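PDB 2OMO: DUF176 from Nitrosomonas europaea, which probably acts as an oxidoreductase, as a putative monooxygenase of the antibiotic biosynthesis family. Local coordinates for residues A[28-33]-A[106-111]. Numbering follows the deposited sequence.
Sequences VYASVK and EPRKGV
Val28 meets Gly110 as a non-hydrogen-bonded antiparallel pair, where the chains come within 4.3 Å, CA to CA. Its CG1, anti to the backbone N (chi1 177°), reaches along the strand to Arg108 CD at 4.1 Å. Tyr29 then pairs with Lys109 through two backbone hydrogen bonds, donating one and accepting the other: Tyr29 N gives a nearly straight, short bond to Lys109 O (2.7 Å, 176° at the hydrogen), and Tyr29 O takes a longer, more bent one from Lys109 N. The ring of Tyr29 presents its edge to the partner strand, with CE2 3.9 Å from Val111 CG2, while its hydroxyl hydrogen-bonds to that of Tyr29 of the second subunit. Ala30 turns to the helical side of the sheet, its CB against Arg108 CG at 3.9 Å; the arginine, bent at chi3 (-56°), also packs on Trp96 and Val100 of helix 91-100. Toward Glu106 the chains draw apart and two waters bridge them. The first donates to Pro107 O and to Tyr29 O, which it shares with Lys109 N; the second accepts from Ser31 N (2.8 Å) and donates to Glu106 O. Farther out, the extended Glu106 chain lies alongside Ser31, bringing OE2 to 3.1 Å from Ser31 OG, a hydrogen bond that is not settled, since the hydroxyl proton could go to a different acceptor. The example illustrates how direct antiparallel pairing gives way to water bridges where two chains diverge; here it joins the first and last strands of a four-stranded antiparallel sheet backed by helices, the ferredoxin-like alpha+beta fold of antibiotic biosynthesis monooxygenase domains.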
loop_
_atom_site.group_PDB
_atom_site.type_symbol
_atom_site.label_atom_id
_atom_site.label_comp_id
_atom_site.label_asym_id
_atom_site.label_seq_id
_atom_site.Cartn_x
_atom_site.Cartn_y
_atom_site.Cartn_z
ATOM N N VAL A 28 -7.123 0.126 2.467
ATOM C CA VAL A 28 -8.505 0.581 2.595
ATOM C C VAL A 28 -8.775 1.655 1.557
ATOM O O VAL A 28 -8.081 2.673 1.527
ATOM C CB VAL A 28 -8.851 1.072 4.015
ATOM C CG1 VAL A 28 -10.311 1.603 4.049
ATOM C CG2 VAL A 28 -8.596 -0.103 5.051
ATOM N N TYR A 29 -9.782 1.424 0.721
ATOM C CA TYR A 29 -10.155 2.367 -0.334
ATOM C C TYR A 29 -11.384 3.175 0.056
ATOM O O TYR A 29 -12.426 2.616 0.402
ATOM C CB TYR A 29 -10.409 1.645 -1.644
ATOM C CG TYR A 29 -9.239 0.847 -2.153
ATOM C CD1 TYR A 29 -8.350 1.413 -3.048
ATOM C CD2 TYR A 29 -9.036 -0.488 -1.742
ATOM C CE1 TYR A 29 -7.224 0.662 -3.553
ATOM C CE2 TYR A 29 -7.924 -1.221 -2.196
ATOM C CZ TYR A 29 -7.041 -0.647 -3.122
ATOM O OH TYR A 29 -5.957 -1.340 -3.596
ATOM N N ALA A 30 -11.259 4.492 -0.001
ATOM C CA ALA A 30 -12.375 5.363 0.391
ATOM C C ALA A 30 -12.687 6.368 -0.702
ATOM O O ALA A 30 -11.788 7.085 -1.144
ATOM C CB ALA A 30 -12.081 6.099 1.685
ATOM N N SER A 31 -13.956 6.412 -1.113
ATOM C CA SER A 31 -14.457 7.431 -2.060
ATOM C C SER A 31 -15.330 8.374 -1.221
ATOM O O SER A 31 -16.273 7.944 -0.536
ATOM C CB SER A 31 -15.268 6.827 -3.224
ATOM O OG SER A 31 -14.466 5.909 -3.959
ATOM N N VAL A 32 -14.963 9.639 -1.252
ATOM C CA VAL A 32 -15.493 10.651 -0.365
ATOM C C VAL A 32 -16.389 11.576 -1.188
ATOM O O VAL A 32 -16.120 11.812 -2.362
ATOM C CB VAL A 32 -14.311 11.469 0.306
ATOM C CG1 VAL A 32 -14.819 12.626 1.138
ATOM C CG2 VAL A 32 -13.429 10.556 1.164
ATOM N N LYS A 33 -17.457 12.080 -0.560
ATOM C CA LYS A 33 -18.322 13.099 -1.161
ATOM C C LYS A 33 -17.493 14.315 -1.553
ATOM O O LYS A 33 -16.612 14.736 -0.848
ATOM C CB LYS A 33 -19.488 13.489 -0.240
ATOM C CG LYS A 33 -20.502 12.334 -0.099
ATOM C CD LYS A 33 -21.698 12.721 0.773
ATOM C CE LYS A 33 -22.587 11.500 1.030
ATOM N NZ LYS A 33 -23.536 11.774 2.145
ATOM N N GLU A 106 -19.646 6.135 -1.144
ATOM C CA GLU A 106 -19.998 4.711 -1.252
ATOM C C GLU A 106 -19.232 3.932 -0.164
ATOM O O GLU A 106 -18.299 4.491 0.429
ATOM C CB GLU A 106 -19.630 4.184 -2.633
ATOM C CG GLU A 106 -18.141 4.065 -2.859
ATOM C CD GLU A 106 -17.773 3.516 -4.235
ATOM O OE1 GLU A 106 -18.488 2.614 -4.741
ATOM O OE2 GLU A 106 -16.746 3.979 -4.808
ATOM N N PRO A 107 -19.638 2.665 0.125
ATOM C CA PRO A 107 -18.941 1.891 1.156
ATOM C C PRO A 107 -17.437 1.793 0.908
ATOM O O PRO A 107 -17.009 1.527 -0.208
ATOM C CB PRO A 107 -19.524 0.484 1.008
ATOM C CG PRO A 107 -20.911 0.705 0.438
ATOM C CD PRO A 107 -20.786 1.926 -0.454
ATOM N N ARG A 108 -16.662 1.981 1.956
ATOM C CA ARG A 108 -15.212 1.725 1.905
ATOM C C ARG A 108 -14.996 0.248 1.629
ATOM O O ARG A 108 -15.850 -0.567 1.968
ATOM C CB ARG A 108 -14.554 2.067 3.216
ATOM C CG ARG A 108 -14.475 3.554 3.447
ATOM C CD ARG A 108 -13.659 3.808 4.667
ATOM N NE ARG A 108 -14.149 3.125 5.873
ATOM C CZ ARG A 108 -15.115 3.620 6.652
ATOM N NH1 ARG A 108 -15.698 4.782 6.344
ATOM N NH2 ARG A 108 -15.485 2.977 7.743
ATOM N N LYS A 109 -13.908 -0.080 0.956
ATOM C CA LYS A 109 -13.508 -1.478 0.831
ATOM C C LYS A 109 -12.117 -1.667 1.383
ATOM O O LYS A 109 -11.217 -0.862 1.089
ATOM C CB LYS A 109 -13.493 -1.932 -0.627
ATOM C CG LYS A 109 -12.977 -3.415 -0.788
ATOM C CD LYS A 109 -13.869 -4.472 -0.045
ATOM C CE LYS A 109 -13.757 -5.897 -0.668
ATOM N NZ LYS A 109 -12.499 -6.572 -0.281
ATOM N N GLY A 110 -11.932 -2.763 2.141
ATOM C CA GLY A 110 -10.638 -3.113 2.726
ATOM C C GLY A 110 -10.165 -4.398 2.078
ATOM O O GLY A 110 -10.944 -5.404 2.000
ATOM N N VAL A 111 -8.968 -4.352 1.503
ATOM C CA VAL A 111 -8.394 -5.544 0.873
ATOM C C VAL A 111 -7.193 -6.038 1.656
ATOM O O VAL A 111 -6.255 -5.268 1.933
ATOM C CB VAL A 111 -8.059 -5.258 -0.622
ATOM C CG1 VAL A 111 -7.555 -6.537 -1.289
ATOM C CG2 VAL A 111 -9.327 -4.730 -1.328
HETATM O O HOH W 1 -14.513 2.314 -2.000
HETATM O O HOH W 2 -15.679 4.390 -0.154
#